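Local coordinates for protein putative NAD(P)H-flavin oxidoreductase (Streptococcus pyogenes serotype M1, PDB 2HAY) that binds flavin mononucleotide and probably acts as an NAD(P)H-dependent oxidoreductase of the nitroreductase type, at residues H17-V22 against H209-K214; R55-D60 against H184-L189; W73-Q78 against S83-L88; I89-A94 against S98-N103. All blocks are in the same frame, centred on the assembly; numbering follows the deposited sequence.

Contact 1 of 4, residues H17-V22 against H209-K214. With FMN (flavin mononucleotide), chain I.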
# COMPACT_ATOMS: atom_id res chain seq x y z
N HIS B 17 6.77 -8.68 -14.43
CA HIS B 17 8.15 -9.10 -14.54
C HIS B 17 9.11 -7.99 -14.98
O HIS B 17 10.29 -8.05 -14.66
CB HIS B 17 8.24 -10.38 -15.35
CG HIS B 17 7.61 -11.56 -14.67
ND1 HIS B 17 8.34 -12.50 -13.96
CD2 HIS B 17 6.31 -11.93 -14.55
CE1 HIS B 17 7.51 -13.40 -13.45
NE2 HIS B 17 6.28 -13.08 -13.79
N PHE B 18 8.59 -6.97 -15.67
CA PHE B 18 9.34 -5.75 -15.99
C PHE B 18 9.75 -4.94 -14.74
O PHE B 18 10.92 -4.55 -14.61
CB PHE B 18 8.58 -4.85 -16.96
CG PHE B 18 9.30 -3.56 -17.30
CD1 PHE B 18 8.86 -2.35 -16.79
CD2 PHE B 18 10.42 -3.56 -18.14
CE1 PHE B 18 9.49 -1.16 -17.09
CE2 PHE B 18 11.08 -2.36 -18.45
CZ PHE B 18 10.62 -1.17 -17.93
N ARG B 19 8.78 -4.67 -13.86
CA ARG B 19 9.04 -3.86 -12.66
C ARG B 19 10.15 -4.44 -11.80
O ARG B 19 10.08 -5.59 -11.36
CB ARG B 19 7.80 -3.68 -11.79
CG ARG B 19 7.97 -2.51 -10.77
CD ARG B 19 7.24 -2.71 -9.45
NE ARG B 19 7.54 -4.02 -8.88
CZ ARG B 19 8.66 -4.32 -8.23
NH1 ARG B 19 9.60 -3.40 -8.04
NH2 ARG B 19 8.85 -5.57 -7.78
N THR B 20 11.19 -3.64 -11.60
CA THR B 20 12.26 -3.98 -10.67
C THR B 20 12.65 -2.67 -10.00
O THR B 20 12.32 -1.60 -10.51
CB THR B 20 13.41 -4.65 -11.41
OG1 THR B 20 14.41 -5.07 -10.48
CG2 THR B 20 14.03 -3.72 -12.45
N ALA B 21 13.29 -2.75 -8.84
CA ALA B 21 13.62 -1.53 -8.10
C ALA B 21 14.87 -0.93 -8.73
O ALA B 21 15.96 -1.48 -8.62
CB ALA B 21 13.77 -1.78 -6.57
N VAL B 22 14.69 0.17 -9.45
CA VAL B 22 15.76 0.71 -10.28
C VAL B 22 16.47 1.86 -9.55
O VAL B 22 15.84 2.83 -9.13
CB VAL B 22 15.22 1.14 -11.69
CG1 VAL B 22 16.26 1.93 -12.46
CG2 VAL B 22 14.75 -0.09 -12.51
N HIS B 209 21.58 -8.95 -11.21
CA HIS B 209 21.00 -9.97 -10.33
C HIS B 209 19.47 -10.02 -10.48
O HIS B 209 18.77 -9.13 -9.97
CB HIS B 209 21.38 -9.72 -8.86
CG HIS B 209 22.85 -9.50 -8.64
ND1 HIS B 209 23.81 -10.39 -9.08
CD2 HIS B 209 23.52 -8.49 -8.03
CE1 HIS B 209 25.01 -9.93 -8.75
NE2 HIS B 209 24.86 -8.78 -8.12
N ALA B 210 18.98 -11.05 -11.18
CA ALA B 210 17.54 -11.27 -11.37
C ALA B 210 16.71 -11.22 -10.06
O ALA B 210 17.20 -11.51 -8.96
CB ALA B 210 17.28 -12.58 -12.14
N GLN B 211 15.45 -10.82 -10.22
CA GLN B 211 14.48 -10.70 -9.12
C GLN B 211 14.43 -11.93 -8.19
O GLN B 211 14.30 -13.07 -8.65
CB GLN B 211 13.12 -10.43 -9.75
CG GLN B 211 11.91 -10.76 -8.91
CD GLN B 211 10.69 -10.05 -9.42
OE1 GLN B 211 10.45 -8.88 -9.08
NE2 GLN B 211 9.93 -10.72 -10.28
N VAL B 212 14.55 -11.68 -6.89
CA VAL B 212 14.41 -12.73 -5.89
C VAL B 212 13.14 -12.57 -5.02
O VAL B 212 12.83 -11.47 -4.53
CB VAL B 212 15.67 -12.85 -5.00
CG1 VAL B 212 15.35 -13.52 -3.66
CG2 VAL B 212 16.76 -13.63 -5.72
N ARG B 213 12.42 -13.69 -4.86
CA ARG B 213 11.26 -13.77 -4.00
C ARG B 213 11.32 -15.05 -3.20
O ARG B 213 12.04 -15.97 -3.57
CB ARG B 213 9.96 -13.67 -4.82
CG ARG B 213 9.64 -12.29 -5.41
CD ARG B 213 9.28 -11.24 -4.34
NE ARG B 213 8.93 -9.94 -4.92
CZ ARG B 213 9.82 -9.07 -5.42
NH1 ARG B 213 11.13 -9.32 -5.38
NH2 ARG B 213 9.40 -7.91 -5.94
N LYS B 214 10.60 -15.10 -2.08
CA LYS B 214 10.35 -16.35 -1.34
C LYS B 214 9.58 -17.31 -2.25
O LYS B 214 8.83 -16.85 -3.12
CB LYS B 214 9.47 -16.11 -0.10
CG LYS B 214 10.12 -15.42 1.09
CD LYS B 214 9.03 -15.09 2.16
CE LYS B 214 9.61 -14.60 3.47
NZ LYS B 214 8.56 -14.28 4.46
N1 FMN I . 15.49 0.18 -2.63
C2 FMN I . 16.56 1.04 -2.35
O2 FMN I . 17.65 0.93 -2.96
N3 FMN I . 16.41 2.05 -1.39
C4 FMN I . 15.23 2.21 -0.67
O4 FMN I . 15.14 2.99 0.29
C4A FMN I . 14.16 1.35 -0.92
N5 FMN I . 12.98 1.53 -0.20
C5A FMN I . 11.88 0.71 -0.43
C6 FMN I . 10.71 0.92 0.30
C7 FMN I . 9.60 0.11 0.08
C7M FMN I . 8.29 0.52 0.69
C8 FMN I . 9.66 -0.92 -0.88
C8M FMN I . 8.39 -1.51 -1.42
C9 FMN I . 10.85 -1.13 -1.61
C9A FMN I . 11.97 -0.31 -1.39
N10 FMN I . 13.17 -0.48 -2.12
C10 FMN I . 14.28 0.35 -1.90
C1' FMN I . 13.29 -1.52 -3.17
C2' FMN I . 13.45 -2.91 -2.52
O2' FMN I . 14.81 -3.17 -2.20
C3' FMN I . 12.94 -3.97 -3.51
O3' FMN I . 11.60 -3.72 -3.84
C4' FMN I . 13.06 -5.41 -3.02
O4' FMN I . 14.43 -5.65 -2.70
C5' FMN I . 12.54 -6.39 -4.09
O5' FMN I . 13.24 -6.31 -5.34
P FMN I . 12.55 -5.84 -6.72
O1P FMN I . 13.62 -5.43 -7.69
O2P FMN I . 11.57 -4.73 -6.47
O3P FMN I . 11.75 -6.91 -7.37
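R19 and R213 meet round the phosphate of FMN in a ligand-bridged contact. R19 follows the end of helix 6-18. R213 sits in the loop between strand 192-201 and strand 220-223. Direct contact between the segments is modest, H17 lying near Q211, and the phosphate bridges the two arginines. R19 carries its CG anti to the backbone N (chi1 -164°), and the chain then bends at chi2 and chi3 to bring the guanidinium edge to the phosphate. NH1 of R19 donates to FMN O2P at 2.8 Å. NH2 of R19 reaches both O2P and O3P, so it spans two oxygens. R213 comes in across R19 at about a right angle, its chain bent at chi2, and holds O3P in a fork: its NH2 lies 2.9 Å and its NH1 3.2 Å from FMN O3P. The two guanidinium planes are 31° apart. NH2 of R19 and NH2 of R213 lie 3.0 Å apart, drawn together by the phosphate and by L44 O of the second subunit, to which both donate. NH1 of R213 is steadied by its own loop through V212 O, at 2.9 Å. The remaining oxygen is held from segment 17-22: T20 OG1 and the backbone N of A21 each donate to FMN O1P at 2.9 Å. Two arginines, a hydroxyl and a backbone N-H make this the FMN phosphate site of a nitroreductase-family fold.

Contact 2 of 4, residues R55-D60 against H184-L189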
# COMPACT_ATOMS: atom_id res chain seq x y z
N ARG B 55 -1.11 13.50 0.04
CA ARG B 55 -0.75 14.36 -1.08
C ARG B 55 0.38 13.72 -1.81
O ARG B 55 1.20 13.01 -1.20
CB ARG B 55 -0.33 15.77 -0.62
CG ARG B 55 -1.41 16.52 0.15
CD ARG B 55 -1.19 18.03 0.21
NE ARG B 55 -0.05 18.36 1.04
CZ ARG B 55 1.13 18.79 0.58
NH1 ARG B 55 2.10 19.09 1.46
NH2 ARG B 55 1.33 18.97 -0.72
N PHE B 56 0.45 13.99 -3.11
CA PHE B 56 1.51 13.45 -3.91
C PHE B 56 2.22 14.61 -4.56
O PHE B 56 1.60 15.38 -5.30
CB PHE B 56 0.93 12.46 -4.91
CG PHE B 56 0.12 11.40 -4.23
CD1 PHE B 56 0.76 10.32 -3.61
CD2 PHE B 56 -1.26 11.52 -4.12
CE1 PHE B 56 0.00 9.36 -2.92
CE2 PHE B 56 -2.00 10.57 -3.44
CZ PHE B 56 -1.36 9.48 -2.84
N VAL B 57 3.49 14.79 -4.21
CA VAL B 57 4.20 15.96 -4.73
C VAL B 57 5.38 15.64 -5.63
O VAL B 57 6.26 14.86 -5.28
CB VAL B 57 4.45 17.12 -3.69
CG1 VAL B 57 3.87 16.85 -2.29
CG2 VAL B 57 5.93 17.72 -3.74
N VAL B 58 5.33 16.24 -6.81
CA VAL B 58 6.42 16.10 -7.77
C VAL B 58 7.52 17.05 -7.37
O VAL B 58 7.37 18.27 -7.45
CB VAL B 58 5.93 16.31 -9.21
CG1 VAL B 58 7.08 16.13 -10.18
CG2 VAL B 58 4.79 15.31 -9.54
N LEU B 59 8.62 16.47 -6.89
CA LEU B 59 9.76 17.25 -6.43
C LEU B 59 10.75 17.43 -7.58
O LEU B 59 11.60 16.58 -7.82
CB LEU B 59 10.45 16.59 -5.23
CG LEU B 59 11.61 17.41 -4.63
CD1 LEU B 59 11.15 18.79 -4.19
CD2 LEU B 59 12.26 16.69 -3.46
N ASP B 60 10.60 18.54 -8.30
CA ASP B 60 11.46 18.89 -9.42
C ASP B 60 12.66 19.74 -8.96
O ASP B 60 13.71 19.76 -9.61
CB ASP B 60 10.65 19.65 -10.47
CG ASP B 60 9.92 18.74 -11.44
OD1 ASP B 60 9.04 19.23 -12.18
OD2 ASP B 60 10.21 17.52 -11.49
N HIS B 184 11.36 24.36 3.63
CA HIS B 184 11.04 24.92 2.31
C HIS B 184 9.55 25.15 2.03
O HIS B 184 9.18 25.46 0.90
CB HIS B 184 11.70 24.09 1.20
CG HIS B 184 13.18 24.24 1.15
ND1 HIS B 184 13.80 25.21 0.40
CD2 HIS B 184 14.17 23.54 1.75
CE1 HIS B 184 15.11 25.10 0.54
NE2 HIS B 184 15.36 24.10 1.37
N ASN B 185 8.70 25.02 3.05
CA ASN B 185 7.24 25.16 2.89
C ASN B 185 6.65 24.15 1.92
O ASN B 185 5.69 24.45 1.21
CB ASN B 185 6.86 26.59 2.42
CG ASN B 185 6.98 27.64 3.52
OD1 ASN B 185 6.90 27.34 4.72
ND2 ASN B 185 7.13 28.89 3.11
N VAL B 186 7.23 22.95 1.87
CA VAL B 186 6.72 21.89 1.00
C VAL B 186 5.57 21.18 1.74
O VAL B 186 4.56 20.79 1.14
CB VAL B 186 7.84 20.92 0.53
CG1 VAL B 186 7.27 19.79 -0.35
CG2 VAL B 186 8.90 21.68 -0.28
N ILE B 187 5.73 21.04 3.05
CA ILE B 187 4.72 20.44 3.89
C ILE B 187 4.46 21.34 5.09
O ILE B 187 5.29 22.20 5.43
CB ILE B 187 5.09 19.01 4.37
CG1 ILE B 187 6.32 19.02 5.29
CG2 ILE B 187 5.26 18.05 3.18
CD1 ILE B 187 6.57 17.69 5.95
N ASP B 188 3.29 21.18 5.71
CA ASP B 188 3.06 21.74 7.04
C ASP B 188 3.28 20.61 8.06
O ASP B 188 2.40 19.78 8.24
CB ASP B 188 1.66 22.33 7.16
CG ASP B 188 1.36 22.86 8.56
OD1 ASP B 188 2.24 22.84 9.44
OD2 ASP B 188 0.21 23.30 8.79
N LEU B 189 4.44 20.60 8.71
CA LEU B 189 4.82 19.52 9.63
C LEU B 189 3.85 19.30 10.81
O LEU B 189 3.81 18.23 11.42
CB LEU B 189 6.22 19.77 10.19
CG LEU B 189 7.27 18.65 10.06
CD1 LEU B 189 8.37 18.76 11.13
CD2 LEU B 189 6.65 17.21 9.99
O HOH W 1 3.59 20.93 -1.42
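R55 reaches from strand 54-59 to the carbonyl of V186, in the turn after helix 174-183. Its CG stands anti to the carbonyl carbon (chi1 -59°), and the chain runs on extended until a bend at chi3 swings the guanidinium to the turn. NH1 of R55 donates to V186 O at 3.0 Å. The bond is fairly straight (151°) and uses a lone pair in the carbonyl plane, with the oxygen near the plane of the guanidinium. A water closes a second path: it accepts from NH2 of R55 at 3.1 Å and donates to V186 O at 2.7 Å. NE of R55 forms a salt bridge with E192, which also accepts from the backbone N of D188. I187 turns its CG2 beside its own backbone N, and this methyl lies 3.7 Å from NH1 of R55. Beside the polar group, CG2 of V57 meets CG1 of V186 at 4.2 Å, a light apolar touch. The turn leaves the helix by a Schellman motif, with N185 at positive phi as the C-prime residue. Strand 54-59 pairs with strand 84-91, and a strand of the second subunit adds to it in parallel, so the sheet crosses the interface. The chemistry implies a firm hold on the arginine: a carbonyl, a water and a carboxylate each take a different nitrogen, and E192 probably keeps the positive charge balanced.

Contact 3 of 4, residues W73-Q78 against S83-L88. With FMN (flavin mononucleotide), chain I.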
# COMPACT_ATOMS: atom_id res chain seq x y z
N TRP B 73 20.20 7.48 2.58
CA TRP B 73 21.02 6.33 2.20
C TRP B 73 20.44 5.42 1.12
O TRP B 73 21.19 4.80 0.39
CB TRP B 73 21.42 5.48 3.42
CG TRP B 73 20.28 4.80 4.16
CD1 TRP B 73 19.65 5.25 5.29
CD2 TRP B 73 19.66 3.53 3.84
NE1 TRP B 73 18.67 4.36 5.68
CE2 TRP B 73 18.66 3.30 4.81
CE3 TRP B 73 19.85 2.59 2.82
CZ2 TRP B 73 17.84 2.15 4.80
CZ3 TRP B 73 19.04 1.44 2.79
CH2 TRP B 73 18.04 1.23 3.78
N GLY B 74 19.12 5.33 1.01
CA GLY B 74 18.53 4.49 -0.01
C GLY B 74 18.17 5.16 -1.32
O GLY B 74 17.60 4.52 -2.20
N ALA B 75 18.50 6.44 -1.48
CA ALA B 75 17.98 7.21 -2.62
C ALA B 75 19.04 8.02 -3.35
O ALA B 75 18.71 8.90 -4.15
CB ALA B 75 16.86 8.11 -2.16
N GLN B 76 20.31 7.71 -3.09
CA GLN B 76 21.45 8.50 -3.55
C GLN B 76 21.50 8.64 -5.09
O GLN B 76 21.56 9.74 -5.62
CB GLN B 76 22.75 7.84 -3.08
CG GLN B 76 23.74 8.76 -2.45
CD GLN B 76 23.62 8.76 -0.96
OE1 GLN B 76 24.08 7.83 -0.30
NE2 GLN B 76 23.00 9.80 -0.41
N TYR B 77 21.49 7.50 -5.79
CA TYR B 77 21.54 7.53 -7.24
C TYR B 77 20.17 7.88 -7.83
O TYR B 77 20.10 8.49 -8.89
CB TYR B 77 22.10 6.22 -7.78
CG TYR B 77 23.58 6.15 -7.53
CD1 TYR B 77 24.08 5.54 -6.39
CD2 TYR B 77 24.48 6.73 -8.42
CE1 TYR B 77 25.45 5.48 -6.14
CE2 TYR B 77 25.87 6.67 -8.19
CZ TYR B 77 26.34 6.06 -7.04
OH TYR B 77 27.69 6.01 -6.81
N GLN B 78 19.11 7.57 -7.11
CA GLN B 78 17.76 7.89 -7.57
C GLN B 78 17.53 9.41 -7.64
O GLN B 78 17.08 9.92 -8.67
CB GLN B 78 16.70 7.19 -6.72
CG GLN B 78 16.74 5.68 -6.83
CD GLN B 78 17.51 5.00 -5.71
OE1 GLN B 78 18.62 5.41 -5.34
NE2 GLN B 78 16.91 3.95 -5.14
N SER B 83 14.22 10.72 -13.62
CA SER B 83 13.49 11.73 -14.36
C SER B 83 12.56 12.55 -13.44
O SER B 83 12.58 13.78 -13.45
CB SER B 83 12.68 11.05 -15.45
OG SER B 83 11.70 11.92 -15.94
N HIS B 84 11.73 11.86 -12.66
CA HIS B 84 10.86 12.52 -11.69
C HIS B 84 10.96 11.84 -10.34
O HIS B 84 11.27 10.65 -10.24
CB HIS B 84 9.40 12.53 -12.14
CG HIS B 84 9.11 13.49 -13.24
ND1 HIS B 84 9.30 13.17 -14.57
CD2 HIS B 84 8.61 14.75 -13.23
CE1 HIS B 84 8.93 14.19 -15.32
NE2 HIS B 84 8.52 15.16 -14.54
N PHE B 85 10.67 12.62 -9.31
CA PHE B 85 10.76 12.15 -7.95
C PHE B 85 9.50 12.59 -7.25
O PHE B 85 9.17 13.78 -7.27
CB PHE B 85 11.98 12.76 -7.29
CG PHE B 85 12.65 11.86 -6.32
CD1 PHE B 85 12.24 11.83 -5.00
CD2 PHE B 85 13.69 11.05 -6.72
CE1 PHE B 85 12.85 10.99 -4.09
CE2 PHE B 85 14.31 10.20 -5.82
CZ PHE B 85 13.89 10.16 -4.51
N ILE B 86 8.78 11.64 -6.66
CA ILE B 86 7.48 11.95 -6.04
C ILE B 86 7.51 11.69 -4.54
O ILE B 86 7.92 10.62 -4.10
CB ILE B 86 6.34 11.12 -6.67
CG1 ILE B 86 6.10 11.58 -8.12
CG2 ILE B 86 5.07 11.21 -5.84
CD1 ILE B 86 5.04 10.78 -8.87
N LEU B 87 7.06 12.68 -3.77
CA LEU B 87 6.94 12.55 -2.33
C LEU B 87 5.53 12.17 -1.98
O LEU B 87 4.60 12.85 -2.40
CB LEU B 87 7.30 13.89 -1.62
CG LEU B 87 8.57 14.60 -2.09
CD1 LEU B 87 8.70 15.92 -1.33
CD2 LEU B 87 9.80 13.72 -1.87
N LEU B 88 5.38 11.09 -1.21
CA LEU B 88 4.05 10.63 -0.74
C LEU B 88 3.88 11.15 0.68
O LEU B 88 4.67 10.82 1.57
CB LEU B 88 3.93 9.10 -0.80
CG LEU B 88 3.94 8.47 -2.18
CD1 LEU B 88 5.38 8.36 -2.78
CD2 LEU B 88 3.27 7.12 -2.12
N1 FMN I . 15.49 0.18 -2.63
C2 FMN I . 16.56 1.04 -2.35
O2 FMN I . 17.65 0.93 -2.96
N3 FMN I . 16.41 2.05 -1.39
C4 FMN I . 15.23 2.21 -0.67
O4 FMN I . 15.14 2.99 0.29
C4A FMN I . 14.16 1.35 -0.92
N5 FMN I . 12.98 1.53 -0.20
C5A FMN I . 11.88 0.71 -0.43
C6 FMN I . 10.71 0.92 0.30
C7 FMN I . 9.60 0.11 0.08
C7M FMN I . 8.29 0.52 0.69
C8 FMN I . 9.66 -0.92 -0.88
C8M FMN I . 8.39 -1.51 -1.42
C9 FMN I . 10.85 -1.13 -1.61
C9A FMN I . 11.97 -0.31 -1.39
N10 FMN I . 13.17 -0.48 -2.12
C10 FMN I . 14.28 0.35 -1.90
C1' FMN I . 13.29 -1.52 -3.17
C2' FMN I . 13.45 -2.91 -2.52
O2' FMN I . 14.81 -3.17 -2.20
C3' FMN I . 12.94 -3.97 -3.51
O3' FMN I . 11.60 -3.72 -3.84
C4' FMN I . 13.06 -5.41 -3.02
O4' FMN I . 14.43 -5.65 -2.70
C5' FMN I . 12.54 -6.39 -4.09
O5' FMN I . 13.24 -6.31 -5.34
P FMN I . 12.55 -5.84 -6.72
O1P FMN I . 13.62 -5.43 -7.69
O2P FMN I . 11.57 -4.73 -6.47
O3P FMN I . 11.75 -6.91 -7.37
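The first turn of helix 76-81 lies over the start of strand 84-91, with the CA atoms of Q78 and F85 8.2 Å apart. A75 is the N-cap of the helix, and after a two-residue link the chain enters a strand of the antiparallel sheet of the nitroreductase fold. S83 and H84 open the strand with a classic beta bulge opposite L200. F85 carries the contact. Its side chain points at the helix and offers the ring edge, not a face. CE2 of F85 approaches the backbone C of Q78 at 3.8 Å and the CB of Q78 at 3.9 Å. CZ of F85 touches the CB of A75 at 4.3 Å. The ring edge thus abuts the first turn. M197 and S199 of the adjacent strand 192-201, and I169 of strand 165-169 beyond it, also pack on F85. All three touching residues are buried. Q78 holds its CG anti to the carbonyl carbon (chi1 -65°) and bends at chi2, which takes the amide away from the phenyl ring and toward the flavin. NE2 of Q78 makes a weak bond to G74 O at 3.1 Å. FMN shares that carbonyl, because the flavin N3 donates to it in another weak bond. G74 has no side chain, and FMN O4 sits 3.7 Å from its CA. The bond from FMN N3 to G74 O measures 2.9 Å and is bent to 127°.

Contact 4 of 4, residues I89-A94 against S98-N103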
# COMPACT_ATOMS: atom_id res chain seq x y z
N ILE B 89 2.90 12.02 0.86
CA ILE B 89 2.68 12.73 2.13
C ILE B 89 1.40 12.23 2.77
O ILE B 89 0.36 12.11 2.07
CB ILE B 89 2.58 14.28 1.90
CG1 ILE B 89 3.73 14.84 1.04
CG2 ILE B 89 2.40 15.07 3.23
CD1 ILE B 89 5.13 14.50 1.50
N ALA B 90 1.44 11.91 4.07
CA ALA B 90 0.21 11.51 4.79
C ALA B 90 -0.23 12.52 5.87
O ALA B 90 0.62 13.17 6.51
CB ALA B 90 0.37 10.13 5.38
N GLU B 91 -1.55 12.63 6.09
CA GLU B 91 -2.12 13.54 7.11
C GLU B 91 -1.88 13.04 8.54
O GLU B 91 -2.00 11.84 8.80
CB GLU B 91 -3.62 13.66 6.92
CG GLU B 91 -4.07 14.89 6.21
CD GLU B 91 -5.56 14.87 5.79
OE1 GLU B 91 -6.39 14.26 6.50
OE2 GLU B 91 -5.89 15.48 4.74
N LYS B 92 -1.58 13.96 9.45
CA LYS B 92 -1.50 13.65 10.88
C LYS B 92 -2.83 13.91 11.54
O LYS B 92 -3.67 14.64 11.00
CB LYS B 92 -0.44 14.53 11.57
CG LYS B 92 0.99 14.27 11.07
CD LYS B 92 1.97 15.18 11.78
CE LYS B 92 3.43 14.71 11.57
NZ LYS B 92 4.38 15.74 12.12
N HIS B 93 -3.04 13.32 12.70
CA HIS B 93 -4.20 13.67 13.52
C HIS B 93 -5.57 13.43 12.89
O HIS B 93 -6.53 14.15 13.13
CB HIS B 93 -4.05 15.10 14.01
CG HIS B 93 -2.82 15.31 14.83
ND1 HIS B 93 -2.63 14.69 16.05
CD2 HIS B 93 -1.72 16.07 14.60
CE1 HIS B 93 -1.46 15.07 16.54
NE2 HIS B 93 -0.89 15.89 15.68
N ALA B 94 -5.66 12.37 12.08
CA ALA B 94 -6.93 12.05 11.45
C ALA B 94 -7.80 11.23 12.40
O ALA B 94 -8.19 10.11 12.09
CB ALA B 94 -6.69 11.33 10.07
N SER B 98 -11.94 14.71 13.99
CA SER B 98 -11.16 15.74 13.30
C SER B 98 -11.94 16.36 12.13
O SER B 98 -12.89 15.75 11.62
CB SER B 98 -9.88 15.14 12.74
OG SER B 98 -10.19 14.26 11.67
N PRO B 99 -11.55 17.58 11.72
CA PRO B 99 -12.14 18.24 10.54
C PRO B 99 -11.93 17.41 9.27
O PRO B 99 -12.86 17.30 8.47
CB PRO B 99 -11.40 19.59 10.47
CG PRO B 99 -10.92 19.83 11.87
CD PRO B 99 -10.55 18.45 12.39
N ALA B 100 -10.74 16.82 9.09
CA ALA B 100 -10.52 15.93 7.93
C ALA B 100 -11.55 14.79 7.79
O ALA B 100 -12.09 14.58 6.69
CB ALA B 100 -9.08 15.37 7.91
N ILE B 101 -11.84 14.08 8.88
CA ILE B 101 -12.81 12.97 8.83
C ILE B 101 -14.21 13.50 8.50
O ILE B 101 -14.94 12.90 7.72
CB ILE B 101 -12.81 12.04 10.10
CG1 ILE B 101 -11.88 10.83 9.92
CG2 ILE B 101 -14.15 11.39 10.29
CD1 ILE B 101 -10.48 11.12 10.17
N LYS B 102 -14.56 14.64 9.08
CA LYS B 102 -15.84 15.31 8.82
C LYS B 102 -15.98 15.75 7.35
O LYS B 102 -17.02 15.59 6.74
CB LYS B 102 -16.00 16.52 9.75
CG LYS B 102 -17.40 17.10 9.76
CD LYS B 102 -17.49 18.36 10.58
CE LYS B 102 -18.82 19.08 10.29
NZ LYS B 102 -19.13 20.08 11.36
N ASN B 103 -14.90 16.27 6.79
CA ASN B 103 -14.92 16.72 5.41
C ASN B 103 -15.06 15.57 4.42
O ASN B 103 -15.61 15.75 3.34
CB ASN B 103 -13.68 17.55 5.10
CG ASN B 103 -13.69 18.88 5.82
OD1 ASN B 103 -14.74 19.45 6.12
ND2 ASN B 103 -12.50 19.41 6.09
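A94, A100 and I101 bury the most surface here, where the chain leaves strand 84-91 and turns back into helix 99-106. I101 reaches over A94 with the end of its longer branch. Its CD1 lies 3.8 Å from the CB of A94 and 3.2 Å from A94 O, so the methyl packs against both side chain and backbone. Its chi1 of -93° is away from the usual staggered values, while CG2 stays anti to the backbone N. I49 and L51 of a loop, and L120 and Y123 of helix 116-130, also pack on I101. A94 O is satisfied by NE2 of Q127, a residue of that same helix. The A94 side chain also touches T144 of helix 137-162. S98 is the N-cap of helix 99-106. Its OG accepts from the backbone N of I101 at 3.2 Å, nearly straight at 166°, and is also bonded to R95 O. The first helical turn is closed by K102 N to S98 O. The CB of S98 lies 3.5 Å from H93 O, which fits the close return of the chain; H93 itself takes positive phi. A100 points its CB at the strand and meets E91. OE1 of E91 comes to 3.2 Å from the CB of A100, a close approach without a polar partner on the alanine. The other carboxylate oxygen of E91 faces a different way, in a long, weak ion pair with K214 of the second subunit.

How the contacts relate
Contacts 2, 3 and 4 share the antiparallel sheet. Strand 54-59 of contact 2 lies beside strand 84-91, which contact 3 enters at its start and contact 4 leaves at its end. Contacts 3 and 4 follow in series, about 26 Å apart between centres, and both are nested within the loop closed by contact 2. Contact 1 closes the longest loop, which encloses the other three. Its centre is about 18 Å from that of contact 3 and about 36 Å from that of contact 4. V22 of contact 1 packs on Q78 of contact 3, so distant parts of the chain build one FMN site. Contacts 1 and 2 also meet the second subunit.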